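Local coordinates for periplasmic branched-chain amino acid-binding protein (PDB 3I09), which probably captures branched-chain amino acids or related small acids in the periplasm for an ABC transporter, and here holds acetoacetic acid, at residues G38-G42 and K43-V47; R176-L179 and S180-D183; L229-I233 and N234-A238; H237-L241 and E242-G246; A362-K366 and Q367-C371. All blocks are in the same frame, centred on the assembly; numbering follows the deposited sequence.

Contact 1 (G38-G42 and K43-V47); sequences GKVNG and KPIEV. With EDO (1,2-ethanediol), chain J.
Ile45 lays its CD1 methyl over the backbone of Lys39, with CD1 3.5 Å from Lys39 C. The same methyl meets Val40 CG1 at 4.1 Å, where the two branched side chains cross at a slant. In Val40, CG1 sits between the backbone N and the carbonyl carbon (chi1 66°). This rotation brings CG1 to the methyl of Ile45. Lys39 makes its own contact through CB, which lies 3.2 Å from Lys43 O, while the rest of its chain runs off to the outside.

These residues form a tight beta hairpin. A type I' turn runs from Val40 to Lys43, with Asn41 and Gly42 at its corner, both at positive phi. Val40 and Lys43 are the hydrogen-bonded pair that closes it. Val40 N gives to Lys43 O at 2.9 Å, and Lys43 N returns a bond of 2.9 Å to Val40 O. Lys39 and Pro44 are the non-hydrogen-bonded pair beyond. One step further, Ile45 N donates to Gly38 O at 3.0 Å. A water gives hydrogen bonds to both Gly38 O and Ile45 O. Within this chain, strand 39-40 is an outermost strand of the six-stranded sheet, and strand 43-51 pairs on its other side with strand 5-11. Val40 and Ile45 also rest on Leu291 of helix 278-297. Lys43 NZ is hydrogen-bonded to O of Gly1, the first residue. At the far end, Val47 N donates to an ethanediol that probably comes from the crystallisation liquor; N to O1 is 2.9 Å.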
loop_
_atom_site.group_PDB
_atom_site.type_symbol
_atom_site.label_atom_id
_atom_site.label_comp_id
_atom_site.label_asym_id
_atom_site.label_seq_id
_atom_site.Cartn_x
_atom_site.Cartn_y
_atom_site.Cartn_z
ATOM N N GLY A 38 -15.524 -20.550 -4.979
ATOM C CA GLY A 38 -14.810 -21.469 -4.087
ATOM C C GLY A 38 -13.944 -22.518 -4.767
ATOM O O GLY A 38 -13.297 -23.313 -4.090
ATOM N N LYS A 39 -13.939 -22.523 -6.107
ATOM C CA LYS A 39 -13.109 -23.427 -6.874
ATOM C C LYS A 39 -12.677 -22.774 -8.167
ATOM O O LYS A 39 -13.252 -21.770 -8.597
ATOM C CB LYS A 39 -13.856 -24.724 -7.163
ATOM C CG LYS A 39 -15.152 -24.559 -7.806
ATOM C CD LYS A 39 -15.748 -25.936 -8.208
ATOM C CE LYS A 39 -16.569 -25.772 -9.522
ATOM N NZ LYS A 39 -17.015 -27.067 -10.123
ATOM N N VAL A 40 -11.642 -23.325 -8.775
ATOM C CA VAL A 40 -11.203 -22.886 -10.084
ATOM C C VAL A 40 -10.494 -24.063 -10.736
ATOM O O VAL A 40 -9.845 -24.843 -10.055
ATOM C CB VAL A 40 -10.304 -21.627 -10.057
ATOM C CG1 VAL A 40 -8.964 -21.869 -9.375
ATOM C CG2 VAL A 40 -10.095 -21.102 -11.494
ATOM N N ASN A 41 -10.668 -24.190 -12.036
ATOM C CA ASN A 41 -10.190 -25.349 -12.794
ATOM C C ASN A 41 -10.535 -26.687 -12.166
ATOM O O ASN A 41 -9.712 -27.610 -12.112
ATOM C CB ASN A 41 -8.698 -25.240 -13.023
ATOM C CG ASN A 41 -8.325 -24.042 -13.870
ATOM O OD1 ASN A 41 -9.142 -23.489 -14.629
ATOM N ND2 ASN A 41 -7.066 -23.639 -13.758
ATOM N N GLY A 42 -11.757 -26.774 -11.658
ATOM C CA GLY A 42 -12.229 -27.976 -11.023
ATOM C C GLY A 42 -11.636 -28.307 -9.663
ATOM O O GLY A 42 -11.926 -29.355 -9.137
ATOM N N LYS A 43 -10.829 -27.430 -9.090
ATOM C CA LYS A 43 -10.197 -27.706 -7.781
ATOM C C LYS A 43 -10.675 -26.717 -6.753
ATOM O O LYS A 43 -10.798 -25.513 -7.047
ATOM C CB LYS A 43 -8.685 -27.588 -7.863
ATOM C CG LYS A 43 -8.043 -28.627 -8.726
ATOM C CD LYS A 43 -6.617 -28.308 -9.126
ATOM C CE LYS A 43 -5.591 -28.638 -8.068
ATOM N NZ LYS A 43 -4.228 -28.887 -8.729
ATOM N N PRO A 44 -10.909 -27.184 -5.529
ATOM C CA PRO A 44 -11.259 -26.234 -4.475
ATOM C C PRO A 44 -10.105 -25.304 -4.195
ATOM O O PRO A 44 -8.923 -25.687 -4.341
ATOM C CB PRO A 44 -11.533 -27.126 -3.266
ATOM C CG PRO A 44 -10.707 -28.377 -3.561
ATOM C CD PRO A 44 -10.798 -28.566 -5.032
ATOM N N ILE A 45 -10.455 -24.082 -3.829
ATOM C CA ILE A 45 -9.484 -23.071 -3.430
ATOM C C ILE A 45 -9.346 -23.043 -1.929
ATOM O O ILE A 45 -10.334 -22.911 -1.218
ATOM C CB ILE A 45 -9.904 -21.693 -3.887
ATOM C CG1 ILE A 45 -9.953 -21.668 -5.413
ATOM C CG2 ILE A 45 -8.922 -20.598 -3.293
ATOM C CD1 ILE A 45 -10.913 -20.697 -5.997
ATOM N N GLU A 46 -8.113 -23.168 -1.452
ATOM C CA GLU A 46 -7.842 -23.098 -0.007
ATOM C C GLU A 46 -6.997 -21.879 0.320
ATOM O O GLU A 46 -6.045 -21.564 -0.402
ATOM C CB GLU A 46 -7.054 -24.322 0.439
ATOM C CG GLU A 46 -7.757 -25.646 0.436
ATOM C CD GLU A 46 -6.791 -26.774 0.895
ATOM O OE1 GLU A 46 -5.757 -26.453 1.531
ATOM O OE2 GLU A 46 -7.053 -27.963 0.622
ATOM N N VAL A 47 -7.334 -21.198 1.415
ATOM C CA VAL A 47 -6.596 -20.038 1.863
ATOM C C VAL A 47 -5.846 -20.401 3.152
ATOM O O VAL A 47 -6.415 -20.939 4.110
ATOM C CB VAL A 47 -7.539 -18.826 2.073
ATOM C CG1 VAL A 47 -6.822 -17.675 2.699
ATOM C CG2 VAL A 47 -8.188 -18.383 0.733
HETATM C C1 EDO J . -11.057 -21.824 2.329
HETATM O O1 EDO J . -9.724 -21.803 2.896
HETATM C C2 EDO J . -11.236 -20.746 1.267
HETATM O O2 EDO J . -11.335 -19.423 1.872
HETATM O O HOH W 1 -13.075 -22.597 -1.167
#

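Contact 2 (R176-L179 and S180-D183); sequences RHPL and SASD
Ala181 folds back against Pro178 and His177 and sets its methyl against both. CB lies 3.5 Å from Pro178 O and 4.0 Å from Pro178 CG. It is also 4.0 Å from His177 ND1, approaching the ring obliquely. The chain reverses in a beta turn from Pro178 to Ala181, with the CA atoms of these two residues 5.3 Å apart.

Ser180 is an exposed corner of this turn. It takes left-handed helical backbone angles, which press its CB to 3.0 Å from Leu179 O. Leu179 is the other corner. Its CB lies 3.4 Å from Ser180 N, and CG and CD1 follow along the same nitrogen. CG is opposite the backbone N (chi1 179°). The outer part of the side chain also touches Tyr17, Asn80 and Tyr150. Those three residues line the acetoacetic acid pocket, so the turn after strand 170-177 supplies a second-shell side chain. Asp207 of helix 205-217 holds the backbone of the corner. Its OD2 accepts from Ser180 N, and its OD1 accepts weakly from Ala181 N.

His177 also bonds to the turn. Its ND1 donates to Pro178 O at 2.8 Å, with the acceptor close to the ring plane. NE2 pairs with Asn203 ND2. With ND1 as donor and an amide nitrogen facing NE2, the imidazole is probably neutral and carries its proton on ND1.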
loop_
_atom_site.group_PDB
_atom_site.type_symbol
_atom_site.label_atom_id
_atom_site.label_comp_id
_atom_site.label_asym_id
_atom_site.label_seq_id
_atom_site.Cartn_x
_atom_site.Cartn_y
_atom_site.Cartn_z
ATOM N N ARG A 176 15.789 9.706 11.472
ATOM C CA ARG A 176 15.244 8.337 11.419
ATOM C C ARG A 176 14.666 7.959 12.749
ATOM O O ARG A 176 15.112 8.466 13.812
ATOM C CB ARG A 176 16.332 7.334 11.139
ATOM C CG ARG A 176 17.043 7.566 9.863
ATOM C CD ARG A 176 16.638 6.649 8.791
ATOM N NE ARG A 176 17.557 6.815 7.667
ATOM C CZ ARG A 176 18.566 6.022 7.365
ATOM N NH1 ARG A 176 18.819 4.921 8.068
ATOM N NH2 ARG A 176 19.300 6.318 6.309
ATOM N N HIS A 177 13.626 7.118 12.694
ATOM C CA HIS A 177 13.067 6.547 13.881
ATOM C C HIS A 177 12.898 5.058 13.656
ATOM O O HIS A 177 12.681 4.645 12.536
ATOM C CB HIS A 177 11.745 7.208 14.264
ATOM C CG HIS A 177 10.601 6.961 13.297
ATOM N ND1 HIS A 177 9.814 5.837 13.360
ATOM C CD2 HIS A 177 10.099 7.724 12.294
ATOM C CE1 HIS A 177 8.878 5.908 12.416
ATOM N NE2 HIS A 177 9.020 7.055 11.769
ATOM N N PRO A 178 12.980 4.260 14.727
ATOM C CA PRO A 178 12.709 2.851 14.599
ATOM C C PRO A 178 11.249 2.592 14.226
ATOM O O PRO A 178 10.359 3.362 14.597
ATOM C CB PRO A 178 13.015 2.301 16.003
ATOM C CG PRO A 178 12.838 3.471 16.928
ATOM C CD PRO A 178 13.289 4.642 16.116
ATOM N N LEU A 179 11.020 1.493 13.524
ATOM C CA LEU A 179 9.664 1.039 13.212
ATOM C C LEU A 179 8.923 0.851 14.520
ATOM O O LEU A 179 9.457 0.282 15.475
ATOM C CB LEU A 179 9.693 -0.254 12.391
ATOM C CG LEU A 179 8.328 -0.859 12.019
ATOM C CD1 LEU A 179 7.587 0.131 11.153
ATOM C CD2 LEU A 179 8.422 -2.250 11.336
ATOM N N SER A 180 7.707 1.377 14.582
ATOM C CA SER A 180 6.876 1.308 15.772
ATOM C C SER A 180 7.540 1.983 16.995
ATOM O O SER A 180 7.578 1.402 18.104
ATOM C CB SER A 180 6.529 -0.148 16.069
ATOM O OG SER A 180 5.291 -0.226 16.728
ATOM N N ALA A 181 8.067 3.181 16.779
ATOM C CA ALA A 181 8.711 3.981 17.840
ATOM C C ALA A 181 7.770 4.304 19.003
ATOM O O ALA A 181 6.571 4.624 18.800
ATOM C CB ALA A 181 9.281 5.283 17.255
ATOM N N SER A 182 8.293 4.256 20.229
ATOM C CA SER A 182 7.441 4.502 21.382
ATOM C C SER A 182 7.538 5.946 21.851
ATOM O O SER A 182 6.814 6.334 22.757
ATOM C CB SER A 182 7.784 3.560 22.523
ATOM O OG SER A 182 9.061 3.874 23.002
ATOM N N ASP A 183 8.418 6.734 21.241
ATOM C CA ASP A 183 8.637 8.117 21.662
ATOM C C ASP A 183 9.209 8.904 20.477
ATOM O O ASP A 183 10.277 8.570 19.947
ATOM C CB ASP A 183 9.568 8.169 22.895
ATOM C CG ASP A 183 9.736 9.585 23.480
ATOM O OD1 ASP A 183 9.283 10.580 22.873
ATOM O OD2 ASP A 183 10.322 9.700 24.596
#

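Contact 3 (L229-I233 and N234-A238); sequences LLMFI and NDVHA. With EDO (1,2-ethanediol), chain G.
Asp235 folds its carboxylate back over the start of its own helix, and OD2 takes the N-H of Phe232 at 2.8 Å. The bond is almost straight (175° at the hydrogen) and meets OD2 on the anti side, tilted from the carboxylate plane. Phe232 is the N-cap, so this is the carboxylate half of a capping box. The torsion of Asp235, with CG opposite the carbonyl carbon (chi1 -56°), turns the group toward the cap. OD2 also sits at the edge of the Phe232 ring, near its plane, 3.7 Å from CD2. A water gives a hydrogen bond to OD2 and another to Leu230 O, tying the preceding loop to the same oxygen. Phe232 O accepts from Asp235 N at 3.0 Å and weakly from Val236 N.

The tightly packed part is this cap bond and the Met231-Val236 contact. Met231, a selenomethionine, crosses Val236 at about a right angle in one of its two conformers, CG to CG2 3.8 Å. At least in that conformer, residues before and after the N-cap meet as a hydrophobic staple. Ile233 CG2 packs 3.6 Å from Asn234 OD1, a buried oxygen that has no polar partner in the model.

The looser part is at His237, which is exposed. Separately, an ethanediol, probably from the liquor, lies at Asp235 OD1, at a doubtfully short distance.

The loop leaves strand 225-228 and helix 233-239 starts here. Met231 rests on Thr208 and Ile212 of helix 205-217. Leu230 touches Phe152, a pocket residue on helix 151-166, and Phe232 meets helix 278-297.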
loop_
_atom_site.group_PDB
_atom_site.type_symbol
_atom_site.label_atom_id
_atom_site.label_comp_id
_atom_site.label_asym_id
_atom_site.label_seq_id
_atom_site.Cartn_x
_atom_site.Cartn_y
_atom_site.Cartn_z
ATOM N N LEU A 229 2.668 11.322 4.158
ATOM C CA LEU A 229 2.950 10.746 2.853
ATOM C C LEU A 229 2.267 9.387 2.648
ATOM O O LEU A 229 2.077 8.954 1.507
ATOM C CB LEU A 229 4.469 10.642 2.675
ATOM C CG LEU A 229 5.191 11.975 2.668
ATOM C CD1 LEU A 229 6.746 11.751 2.780
ATOM C CD2 LEU A 229 4.863 12.802 1.425
ATOM N N LEU A 230 1.880 8.722 3.743
ATOM C CA LEU A 230 1.025 7.528 3.622
ATOM C C LEU A 230 0.046 7.484 4.797
ATOM O O LEU A 230 0.447 7.405 5.962
ATOM C CB LEU A 230 1.816 6.233 3.543
ATOM C CG LEU A 230 0.980 4.986 3.298
ATOM C CD1 LEU A 230 0.042 5.112 2.035
ATOM C CD2 LEU A 230 1.910 3.716 3.239
HETATM N N MSE A 231 -1.240 7.617 4.490
HETATM C CA MSE A 231 -2.295 7.669 5.518
HETATM C C MSE A 231 -3.489 6.883 4.957
HETATM O O MSE A 231 -3.905 7.131 3.843
HETATM C CB MSE A 231 -2.672 9.142 5.779
HETATM C CG MSE A 231 -3.923 9.414 6.620
HETATM SE SE MSE A 231 -3.902 11.231 7.350
HETATM C CE MSE A 231 -2.245 11.073 8.332
ATOM N N PHE A 232 -3.985 5.915 5.706
ATOM C CA PHE A 232 -5.126 5.130 5.316
ATOM C C PHE A 232 -6.340 5.591 6.129
ATOM O O PHE A 232 -6.211 6.319 7.110
ATOM C CB PHE A 232 -4.843 3.633 5.577
ATOM C CG PHE A 232 -3.755 3.083 4.723
ATOM C CD1 PHE A 232 -4.013 2.690 3.421
ATOM C CD2 PHE A 232 -2.446 3.037 5.200
ATOM C CE1 PHE A 232 -2.977 2.184 2.608
ATOM C CE2 PHE A 232 -1.419 2.530 4.387
ATOM C CZ PHE A 232 -1.685 2.133 3.106
ATOM N N ILE A 233 -7.515 5.109 5.766
ATOM C CA ILE A 233 -8.741 5.563 6.420
ATOM C C ILE A 233 -8.722 5.261 7.925
ATOM O O ILE A 233 -9.219 6.051 8.709
ATOM C CB ILE A 233 -10.010 4.986 5.714
ATOM C CG1 ILE A 233 -11.229 5.823 6.069
ATOM C CG2 ILE A 233 -10.250 3.473 6.056
ATOM C CD1 ILE A 233 -12.509 5.319 5.431
ATOM N N ASN A 234 -8.073 4.175 8.332
ATOM C CA ASN A 234 -8.029 3.787 9.750
ATOM C C ASN A 234 -7.170 4.747 10.576
ATOM O O ASN A 234 -7.392 4.943 11.788
ATOM C CB ASN A 234 -7.476 2.366 9.915
ATOM C CG ASN A 234 -8.129 1.387 8.983
ATOM O OD1 ASN A 234 -7.811 1.371 7.764
ATOM N ND2 ASN A 234 -9.102 0.622 9.503
ATOM N N ASP A 235 -6.174 5.333 9.912
ATOM C CA ASP A 235 -5.303 6.303 10.554
ATOM C C ASP A 235 -6.094 7.592 10.838
ATOM O O ASP A 235 -6.015 8.179 11.919
ATOM C CB ASP A 235 -4.080 6.580 9.666
ATOM C CG ASP A 235 -3.274 5.316 9.299
ATOM O OD1 ASP A 235 -3.060 4.445 10.171
ATOM O OD2 ASP A 235 -2.793 5.216 8.123
ATOM N N VAL A 236 -6.899 8.031 9.869
ATOM C CA VAL A 236 -7.800 9.163 10.121
ATOM C C VAL A 236 -8.801 8.857 11.249
ATOM O O VAL A 236 -9.073 9.697 12.114
ATOM C CB VAL A 236 -8.536 9.614 8.839
ATOM C CG1 VAL A 236 -9.444 10.819 9.122
ATOM C CG2 VAL A 236 -7.511 9.985 7.705
ATOM N N HIS A 237 -9.354 7.650 11.259
ATOM C CA HIS A 237 -10.330 7.269 12.247
ATOM C C HIS A 237 -9.686 7.320 13.650
ATOM O O HIS A 237 -10.316 7.787 14.601
ATOM C CB HIS A 237 -10.792 5.843 11.972
ATOM C CG HIS A 237 -11.897 5.375 12.856
ATOM N ND1 HIS A 237 -11.676 4.693 14.025
ATOM C CD2 HIS A 237 -13.244 5.496 12.739
ATOM C CE1 HIS A 237 -12.836 4.412 14.599
ATOM N NE2 HIS A 237 -13.805 4.863 13.822
ATOM N N ALA A 238 -8.462 6.809 13.757
ATOM C CA ALA A 238 -7.703 6.828 15.021
ATOM C C ALA A 238 -7.460 8.252 15.521
ATOM O O ALA A 238 -7.541 8.533 16.740
ATOM C CB ALA A 238 -6.344 6.075 14.858
HETATM C C1 EDO G . -4.393 3.030 12.456
HETATM O O1 EDO G . -3.640 2.420 11.412
HETATM C C2 EDO G . -3.975 2.400 13.772
HETATM O O2 EDO G . -3.225 3.299 14.611
HETATM O O HOH W 2 -0.418 4.874 7.131
#

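Contact 4 (H237-L241 and E242-G246); sequences HALGL and ETTQG
The Gln245 amide is the flat group that meets the residues before it. It lies just past a helix-Gly240-helix junction. At one edge NE2 donates to Glu242 O at 3.0 Å, with that oxygen exactly in the amide plane. Leu241 O lies well out of the same plane, 4.0 Å from CD, and accepts from Gln245 N at 2.9 Å. Another flat group, the His237 ring, takes no part across the contact and stacks on Trp348.

Gly240, at positive phi, follows helix 233-239 and serves as the N-cap of the short helix 241-244. Its carbonyl oxygen is gripped twice by Thr244. The backbone N donates in the carbonyl plane at 3.1 Å, and OG1 donates from above that plane at 2.7 Å. A chi1 of 50° is what lets the hydroxyl reach back.

That rotation also sends CG2 of Thr244 onto Leu239, 3.6 Å from CD1, with the two side chains at about a right angle. The Leu239 side chain also packs on helix 205-217, while Leu241 and Thr244 cover Val338 of strand 329-338. A water gives one hydrogen bond to Leu239 O, 2.7 Å away, and shares another with Thr243 OG1 at 2.9 Å.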
loop_
_atom_site.group_PDB
_atom_site.type_symbol
_atom_site.label_atom_id
_atom_site.label_comp_id
_atom_site.label_asym_id
_atom_site.label_seq_id
_atom_site.Cartn_x
_atom_site.Cartn_y
_atom_site.Cartn_z
ATOM N N HIS A 237 -9.354 7.650 11.259
ATOM C CA HIS A 237 -10.330 7.269 12.247
ATOM C C HIS A 237 -9.686 7.320 13.650
ATOM O O HIS A 237 -10.316 7.787 14.601
ATOM C CB HIS A 237 -10.792 5.843 11.972
ATOM C CG HIS A 237 -11.897 5.375 12.856
ATOM N ND1 HIS A 237 -11.676 4.693 14.025
ATOM C CD2 HIS A 237 -13.244 5.496 12.739
ATOM C CE1 HIS A 237 -12.836 4.412 14.599
ATOM N NE2 HIS A 237 -13.805 4.863 13.822
ATOM N N ALA A 238 -8.462 6.809 13.757
ATOM C CA ALA A 238 -7.703 6.828 15.021
ATOM C C ALA A 238 -7.460 8.252 15.521
ATOM O O ALA A 238 -7.541 8.533 16.740
ATOM C CB ALA A 238 -6.344 6.075 14.858
ATOM N N LEU A 239 -7.106 9.152 14.612
ATOM C CA LEU A 239 -6.728 10.509 14.995
ATOM C C LEU A 239 -7.931 11.412 15.169
ATOM O O LEU A 239 -7.916 12.327 16.023
ATOM C CB LEU A 239 -5.778 11.115 13.952
ATOM C CG LEU A 239 -4.382 10.531 13.947
ATOM C CD1 LEU A 239 -3.666 10.826 12.614
ATOM C CD2 LEU A 239 -3.600 11.070 15.166
ATOM N N GLY A 240 -8.955 11.199 14.347
ATOM C CA GLY A 240 -10.093 12.095 14.320
ATOM C C GLY A 240 -9.890 13.261 13.344
ATOM O O GLY A 240 -8.753 13.679 13.038
ATOM N N LEU A 241 -11.011 13.771 12.837
ATOM C CA LEU A 241 -11.007 14.883 11.874
ATOM C C LEU A 241 -10.532 16.193 12.454
ATOM O O LEU A 241 -9.917 16.989 11.754
ATOM C CB LEU A 241 -12.401 15.072 11.255
ATOM C CG LEU A 241 -12.860 13.940 10.351
ATOM C CD1 LEU A 241 -14.285 14.252 9.839
ATOM C CD2 LEU A 241 -11.859 13.685 9.193
ATOM N N GLU A 242 -10.790 16.445 13.731
ATOM C CA GLU A 242 -10.367 17.722 14.280
ATOM C C GLU A 242 -8.822 17.876 14.112
ATOM O O GLU A 242 -8.342 18.931 13.736
ATOM C CB GLU A 242 -10.763 17.841 15.748
ATOM C CG GLU A 242 -10.284 19.142 16.393
ATOM C CD GLU A 242 -10.965 20.354 15.823
ATOM O OE1 GLU A 242 -12.132 20.220 15.368
ATOM O OE2 GLU A 242 -10.336 21.446 15.840
ATOM N N THR A 243 -8.092 16.792 14.320
ATOM C CA THR A 243 -6.623 16.793 14.213
ATOM C C THR A 243 -6.146 16.686 12.765
ATOM O O THR A 243 -5.127 17.296 12.409
ATOM C CB THR A 243 -6.037 15.641 15.020
ATOM O OG1 THR A 243 -6.261 15.889 16.418
ATOM C CG2 THR A 243 -4.495 15.444 14.734
ATOM N N THR A 244 -6.860 15.935 11.923
ATOM C CA THR A 244 -6.375 15.635 10.543
ATOM C C THR A 244 -6.900 16.529 9.430
ATOM O O THR A 244 -6.422 16.474 8.290
ATOM C CB THR A 244 -6.632 14.165 10.157
ATOM O OG1 THR A 244 -8.001 13.830 10.427
ATOM C CG2 THR A 244 -5.713 13.250 10.959
ATOM N N GLN A 245 -7.899 17.347 9.739
ATOM C CA GLN A 245 -8.524 18.202 8.721
ATOM C C GLN A 245 -7.448 18.993 7.952
ATOM O O GLN A 245 -6.517 19.555 8.549
ATOM C CB GLN A 245 -9.510 19.194 9.339
ATOM C CG GLN A 245 -8.936 20.098 10.426
ATOM C CD GLN A 245 -10.014 20.935 11.069
ATOM O OE1 GLN A 245 -10.718 21.663 10.367
ATOM N NE2 GLN A 245 -10.182 20.817 12.406
ATOM N N GLY A 246 -7.614 19.023 6.634
ATOM C CA GLY A 246 -6.753 19.760 5.738
ATOM C C GLY A 246 -5.539 19.034 5.281
ATOM O O GLY A 246 -4.857 19.518 4.389
HETATM O O HOH W 3 -8.941 14.763 16.328
#

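Contact 5 (A362-K366 and Q367-C371); sequences AFTTK and QETRC
One backbone N-H, that of Glu368, faces two oxygens of the same threonine. Glu368 N donates to Thr365 O at 3.1 Å and weakly to Thr365 OG1 at 3.3 Å. The hydroxyl can take part because chi1 (68°) keeps OG1 close to both N and C of its own residue. In one of the two Glu368 conformers, the side chains of Thr365 and Glu368 run alongside each other.

Gln367 bends back at chi2 and brings OE1 to 3.8 Å from Thr365 CB. On the inner side, Thr364 CG2 lies 3.7 Å from Thr369 CA. Thr369 CG2 in turn meets Lys366 O at 3.3 Å.

The type I beta turn from Thr365 to Glu368 is followed directly by an ST turn. Thr369 OG1 accepts from Cys371 N at 3.0 Å, two residues on. Together the turns bend the segment after helix 359-362 and lead it to the disulfide between Cys371 and Cys113. Nearby, Arg370 forms salt bridges with Glu111 and Asp106, and its backbone N donates to Asn110 OD1. Thr364 O accepts from Arg324, and Thr364 also packs on Met125 of helix 124-137.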
loop_
_atom_site.group_PDB
_atom_site.type_symbol
_atom_site.label_atom_id
_atom_site.label_comp_id
_atom_site.label_asym_id
_atom_site.label_seq_id
_atom_site.Cartn_x
_atom_site.Cartn_y
_atom_site.Cartn_z
ATOM N N ALA A 362 0.991 8.316 -12.644
ATOM C CA ALA A 362 1.160 8.174 -11.203
ATOM C C ALA A 362 2.411 7.399 -10.789
ATOM O O ALA A 362 2.985 7.623 -9.712
ATOM C CB ALA A 362 -0.084 7.491 -10.632
ATOM N N PHE A 363 2.845 6.486 -11.651
ATOM C CA PHE A 363 3.902 5.546 -11.318
ATOM C C PHE A 363 5.213 5.836 -12.065
ATOM O O PHE A 363 5.291 6.754 -12.898
ATOM C CB PHE A 363 3.392 4.120 -11.604
ATOM C CG PHE A 363 2.234 3.713 -10.717
ATOM C CD1 PHE A 363 2.469 3.237 -9.458
ATOM C CD2 PHE A 363 0.912 3.858 -11.147
ATOM C CE1 PHE A 363 1.420 2.894 -8.602
ATOM C CE2 PHE A 363 -0.148 3.521 -10.309
ATOM C CZ PHE A 363 0.086 3.025 -9.062
ATOM N N THR A 364 6.233 5.030 -11.780
ATOM C CA THR A 364 7.563 5.200 -12.384
ATOM C C THR A 364 7.453 5.203 -13.911
ATOM O O THR A 364 6.786 4.341 -14.481
ATOM C CB THR A 364 8.502 4.044 -11.944
ATOM O OG1 THR A 364 8.632 4.044 -10.512
ATOM C CG2 THR A 364 9.870 4.186 -12.573
ATOM N N THR A 365 8.099 6.176 -14.565
ATOM C CA THR A 365 8.094 6.250 -16.014
ATOM C C THR A 365 9.134 5.323 -16.623
ATOM O O THR A 365 10.126 4.947 -15.973
ATOM C CB THR A 365 8.382 7.701 -16.522
ATOM O OG1 THR A 365 9.739 8.068 -16.209
ATOM C CG2 THR A 365 7.419 8.707 -15.911
ATOM N N LYS A 366 8.916 4.960 -17.881
ATOM C CA LYS A 366 9.882 4.140 -18.587
ATOM C C LYS A 366 11.277 4.724 -18.557
ATOM O O LYS A 366 12.223 3.992 -18.430
ATOM C CB LYS A 366 9.472 3.931 -20.048
ATOM C CG LYS A 366 10.242 2.837 -20.736
ATOM C CD LYS A 366 9.613 2.493 -22.099
ATOM C CE LYS A 366 10.446 1.495 -22.867
ATOM N NZ LYS A 366 10.320 1.668 -24.345
ATOM N N GLN A 367 11.401 6.037 -18.702
ATOM C CA GLN A 367 12.693 6.681 -18.764
ATOM C C GLN A 367 13.428 6.660 -17.423
ATOM O O GLN A 367 14.657 6.692 -17.413
ATOM C CB GLN A 367 12.566 8.128 -19.272
ATOM C CG GLN A 367 12.114 8.210 -20.738
ATOM C CD GLN A 367 10.616 7.841 -20.958
ATOM O OE1 GLN A 367 9.777 7.903 -20.023
ATOM N NE2 GLN A 367 10.278 7.451 -22.209
ATOM N N GLU A 368 12.690 6.577 -16.317
ATOM C CA GLU A 368 13.285 6.672 -14.992
ATOM C C GLU A 368 13.361 5.319 -14.275
ATOM O O GLU A 368 13.853 5.241 -13.152
ATOM C CB GLU A 368 12.498 7.677 -14.130
ATOM C CG GLU A 368 12.300 9.102 -14.789
ATOM C CD GLU A 368 13.592 9.921 -14.944
ATOM O OE1 GLU A 368 14.414 9.943 -13.999
ATOM O OE2 GLU A 368 13.785 10.568 -16.009
ATOM N N THR A 369 12.880 4.263 -14.908
ATOM C CA THR A 369 12.857 2.953 -14.274
ATOM C C THR A 369 14.238 2.435 -13.888
ATOM O O THR A 369 15.216 2.658 -14.609
ATOM C CB THR A 369 12.224 1.896 -15.183
ATOM O OG1 THR A 369 11.969 0.709 -14.432
ATOM C CG2 THR A 369 13.129 1.597 -16.423
ATOM N N ARG A 370 14.302 1.721 -12.777
ATOM C CA ARG A 370 15.508 0.958 -12.405
ATOM C C ARG A 370 15.256 -0.547 -12.560
ATOM O O ARG A 370 16.038 -1.396 -12.081
ATOM C CB ARG A 370 15.975 1.339 -10.988
ATOM C CG ARG A 370 16.159 2.881 -10.780
ATOM C CD ARG A 370 14.961 3.605 -10.166
ATOM N NE ARG A 370 14.659 3.057 -8.859
ATOM C CZ ARG A 370 13.550 3.281 -8.156
ATOM N NH1 ARG A 370 12.583 4.093 -8.600
ATOM N NH2 ARG A 370 13.415 2.693 -6.982
ATOM N N CYS A 371 14.172 -0.888 -13.268
ATOM C CA CYS A 371 13.833 -2.290 -13.545
ATOM C C CYS A 371 14.615 -2.784 -14.761
ATOM O O CYS A 371 14.370 -2.364 -15.885
ATOM C CB CYS A 371 12.338 -2.449 -13.810
ATOM S SG CYS A 371 11.859 -4.108 -14.322
#

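Overall arrangement
The five contacts come in order along the chain, with contacts 3 and 4 overlapping; each is a local turn or helix start. Contact 1 closes the edge of the six-stranded sheet. Contacts 2 and 3 lie at the ends of the outermost strands of the four-stranded parallel sheet, 170-177 and 225-228, with centres about 18 Å apart. Contacts 3 and 4 share His237, Ala238 and helix 233-239, and touch through Val236 CG1 and Thr244 OG1 at 3.6 Å. Contact 1 is about 42 Å, centre to centre, from contacts 2 and 4. Contact 5 comes last, near the chain end. The two sheets fit the two-lobed type I binding-protein fold, with contacts 2 and 3 closest to the ligand.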